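Local coordinates for ankyrin repeat domain protein (Legionella pneumophila subsp. pneumophila, PDB 6MCA) that is an effector of the bacterium that probably acts in infected host cells, where it interacts with the LARP7 component of the 7SK snRNP complex, at residues A27-I31 and S32-P36; G283-S286 and L287-S291. All blocks are in the same frame, centred on the assembly; numbering follows the deposited sequence.

Contact 1 (A27-I31 and S32-P36); sequences ANDII and SHRMP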
# COMPACT_ATOMS: atom_id res chain seq x y z
N ALA A 27 -5.99 17.69 24.03
CA ALA A 27 -5.28 17.44 22.78
C ALA A 27 -4.36 18.60 22.43
O ALA A 27 -3.21 18.39 22.01
CB ALA A 27 -6.27 17.19 21.65
N ASN A 28 -4.83 19.84 22.61
CA ASN A 28 -3.99 21.00 22.34
C ASN A 28 -2.84 21.09 23.34
O ASN A 28 -1.75 21.56 23.00
CB ASN A 28 -4.82 22.28 22.37
CG ASN A 28 -5.82 22.34 21.22
OD1 ASN A 28 -5.62 21.73 20.17
ND2 ASN A 28 -6.90 23.09 21.42
N ASP A 29 -3.06 20.65 24.59
CA ASP A 29 -1.98 20.58 25.55
C ASP A 29 -0.91 19.59 25.10
O ASP A 29 0.29 19.88 25.15
CB ASP A 29 -2.52 20.18 26.93
CG ASP A 29 -3.28 21.30 27.60
OD1 ASP A 29 -3.27 22.43 27.08
OD2 ASP A 29 -3.90 21.04 28.66
N ILE A 30 -1.34 18.41 24.66
CA ILE A 30 -0.40 17.38 24.23
C ILE A 30 0.37 17.83 22.99
O ILE A 30 1.60 17.68 22.91
CB ILE A 30 -1.14 16.05 23.98
CG1 ILE A 30 -1.63 15.46 25.30
CG2 ILE A 30 -0.25 15.06 23.24
CD1 ILE A 30 -2.48 14.22 25.15
N ILE A 31 -0.34 18.41 22.02
CA ILE A 31 0.31 18.86 20.79
C ILE A 31 1.33 19.96 21.09
O ILE A 31 2.40 20.02 20.47
CB ILE A 31 -0.76 19.33 19.78
CG1 ILE A 31 -1.58 18.15 19.29
CG2 ILE A 31 -0.11 20.05 18.60
CD1 ILE A 31 -2.95 18.53 18.76
N SER A 32 1.02 20.83 22.05
CA SER A 32 1.92 21.91 22.43
C SER A 32 2.99 21.47 23.43
O SER A 32 3.70 22.33 23.96
CB SER A 32 1.12 23.07 23.02
OG SER A 32 0.22 23.60 22.06
N HIS A 33 3.11 20.17 23.69
CA HIS A 33 4.14 19.61 24.56
C HIS A 33 4.01 20.10 26.00
O HIS A 33 4.99 20.14 26.75
CB HIS A 33 5.55 19.90 24.03
CG HIS A 33 5.90 19.12 22.80
ND1 HIS A 33 7.01 18.32 22.72
CD2 HIS A 33 5.28 19.02 21.60
CE1 HIS A 33 7.07 17.75 21.53
NE2 HIS A 33 6.03 18.17 20.83
N ARG A 34 2.80 20.46 26.41
CA ARG A 34 2.51 20.82 27.79
C ARG A 34 1.83 19.65 28.49
O ARG A 34 0.91 19.03 27.94
CB ARG A 34 1.62 22.06 27.87
CG ARG A 34 2.33 23.37 27.62
CD ARG A 34 1.40 24.55 27.85
NE ARG A 34 0.47 24.73 26.74
CZ ARG A 34 -0.61 25.50 26.78
NH1 ARG A 34 -1.41 25.60 25.72
NH2 ARG A 34 -0.91 26.17 27.89
N MET A 35 2.28 19.35 29.70
CA MET A 35 1.65 18.30 30.49
C MET A 35 0.24 18.73 30.88
O MET A 35 0.08 19.78 31.51
CB MET A 35 2.48 17.99 31.73
CG MET A 35 1.85 16.95 32.64
SD MET A 35 1.92 15.29 31.94
CE MET A 35 3.68 14.95 32.03
N PRO A 36 -0.79 17.97 30.53
CA PRO A 36 -2.16 18.41 30.82
C PRO A 36 -2.46 18.36 32.31
O PRO A 36 -1.84 17.62 33.09
CB PRO A 36 -3.03 17.40 30.06
CG PRO A 36 -2.10 16.75 29.06
CD PRO A 36 -0.76 16.74 29.72
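A Schellman motif closes helix 26-31, and residues 32-36 lead the chain on toward helix 38-43. Two nested backbone bonds define it. Arg34 N donates to Asp29 O at 2.9 Å, and His33 N donates to Ile30 O at 3.0 Å. His33 is the C-prime residue, and its positive phi of 63° turns the chain back over the helix end. Ser32 grips the carbonyl one residue earlier. Its N and its OG both donate to Asn28 O, each at 3.0 Å. With OG set beside its own backbone N (chi1 -62°), the hydroxyl can fold back onto that carbonyl. Two donors thus satisfy one oxygen of the last turn.

The side chains round the cap meet more loosely. Asp29 OD1 lies over one face of the Arg34 guanidinium, 3.9 Å from NH1. This is a long salt bridge of charges only, because no N-H points at the oxygen. The carboxylate and guanidinium planes are 64° apart. The other oxygen, OD2, is hydrogen-bonded to Tyr41 OH of the next helix and passes alongside Pro36. The ring of Pro36 folds back on the helix: its CG touches Ile30 CG1 at 4.0 Å. Ile70 of helix 68-76 packs on both Ile30 and Pro36. His33 puts the edge of its imidazole beside the helix end, with CD2 3.3 Å from Ile31 O in the ring plane. Its NE2 binds a tartrate, probably from the crystallisation liquor. The nested bonds and the positive phi of His33 are those of a Schellman C-cap, here at a helix-loop-helix junction where the Ile30-Pro36 touch adds packing of the loop on the helix.

Contact 2 (G283-S286 and L287-S291); sequences GENS and LQEGS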
# COMPACT_ATOMS: atom_id res chain seq x y z
N GLY A 283 -6.84 7.24 -15.04
CA GLY A 283 -8.27 7.03 -14.96
C GLY A 283 -9.06 7.80 -16.01
O GLY A 283 -8.63 7.92 -17.16
N GLU A 284 -10.22 8.34 -15.60
CA GLU A 284 -11.11 9.02 -16.53
C GLU A 284 -10.42 10.19 -17.23
O GLU A 284 -10.58 10.38 -18.44
CB GLU A 284 -12.36 9.50 -15.79
CG GLU A 284 -13.05 10.69 -16.42
CD GLU A 284 -14.25 10.30 -17.26
OE1 GLU A 284 -14.71 9.15 -17.14
OE2 GLU A 284 -14.73 11.15 -18.04
N ASN A 285 -9.63 10.96 -16.48
CA ASN A 285 -8.97 12.14 -17.04
C ASN A 285 -8.10 11.79 -18.23
O ASN A 285 -7.92 12.63 -19.13
CB ASN A 285 -8.15 12.84 -15.95
CG ASN A 285 -7.57 14.16 -16.42
OD1 ASN A 285 -8.29 15.12 -16.67
ND2 ASN A 285 -6.24 14.21 -16.54
N SER A 286 -7.56 10.57 -18.28
CA SER A 286 -6.70 10.17 -19.39
C SER A 286 -7.43 10.20 -20.72
O SER A 286 -6.78 10.27 -21.77
CB SER A 286 -6.12 8.78 -19.13
OG SER A 286 -7.13 7.78 -19.20
N LEU A 287 -8.77 10.14 -20.72
CA LEU A 287 -9.50 10.24 -21.97
C LEU A 287 -9.36 11.63 -22.60
O LEU A 287 -9.42 11.76 -23.82
CB LEU A 287 -10.98 9.91 -21.75
CG LEU A 287 -11.27 8.48 -21.28
CD1 LEU A 287 -12.70 8.36 -20.77
CD2 LEU A 287 -11.01 7.49 -22.41
N GLN A 288 -9.16 12.65 -21.77
CA GLN A 288 -8.98 14.01 -22.27
C GLN A 288 -7.51 14.39 -22.41
O GLN A 288 -7.14 15.06 -23.38
CB GLN A 288 -9.68 15.00 -21.33
CG GLN A 288 -11.19 14.91 -21.32
CD GLN A 288 -11.86 16.19 -21.78
OE1 GLN A 288 -11.50 17.28 -21.33
NE2 GLN A 288 -12.85 16.06 -22.66
N GLU A 289 -6.68 13.98 -21.46
CA GLU A 289 -5.30 14.43 -21.39
C GLU A 289 -4.28 13.37 -21.77
O GLU A 289 -3.12 13.72 -22.03
CB GLU A 289 -4.97 14.92 -19.97
CG GLU A 289 -5.66 16.20 -19.55
CD GLU A 289 -5.05 16.75 -18.28
OE1 GLU A 289 -4.73 15.94 -17.39
OE2 GLU A 289 -4.87 17.99 -18.17
N GLY A 290 -4.66 12.10 -21.81
CA GLY A 290 -3.69 11.03 -21.80
C GLY A 290 -3.25 10.73 -20.38
O GLY A 290 -3.57 11.44 -19.42
N SER A 291 -2.50 9.64 -20.23
CA SER A 291 -2.19 9.15 -18.89
C SER A 291 -1.08 9.95 -18.23
O SER A 291 -1.18 10.28 -17.04
CB SER A 291 -1.80 7.67 -18.95
OG SER A 291 -2.94 6.85 -19.13
O HOH W 1 -4.28 12.05 -16.93
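Asn285 and Ser286 meet the backbone of residues 287-290 in the tight part of this contact, a single helical turn. Asn285 O takes two N-H groups, from Gln288 N at 2.9 Å and from Glu289 N at 3.0 Å. Leu287 N donates to Glu284 O at 2.9 Å. Before the helix, a type I beta turn from Gly283 to Ser286 brings the chain round. Gly283 O accepts from both N and OG of Ser286. The buried hydroxyl sits between its own backbone N and carbonyl carbon (chi1 69°), which turns it back to that oxygen; it also bonds Ser341 OG. At the end of the helix, Gly290 N donates to Ser286 O at 2.8 Å. Gly290 has positive phi, and its carbonyl oxygen receives a CA-H...O contact from Ser286 CA.

The solvent side is looser and carries the exposed side chains of Glu284, Leu287 and Gln288. A separate polar flank is partly covered. There Asn285 reaches out to Glu289. The modelled separation of ND2 and OE1, 2.4 Å, is very short, so its exact value is doubtful. Glu289 OE1 also pairs with Lys279 of the preceding strand. A water links Asn285 ND2 to Gly290 O, 2.7 Å from that oxygen. His322 of helix 318-329 touches both Asn285 and Glu289. The arrangement is a beta turn running into a one-turn helix, a compact connection between antiparallel neighbours 276-280 and 292-297 of the five-stranded sheet.

The two contacts belong to separate parts of the chain, with centres about 46 Å apart and nearest atoms about 36 Å apart. They share no element. Contact 1 joins the first modelled helix to the next near the N-terminus; contact 2 joins two strands of the antiparallel sheet. Both are partly buried, each with an inner and an exposed side. In both, a positive-phi residue helps end a helix: His33, one residue past Ser32, and Gly290 directly. Their chemistry differs. Contact 1 adds an isoleucine-proline touch that continues into neighbouring helices, while contact 2 is almost wholly polar and includes a bridging water.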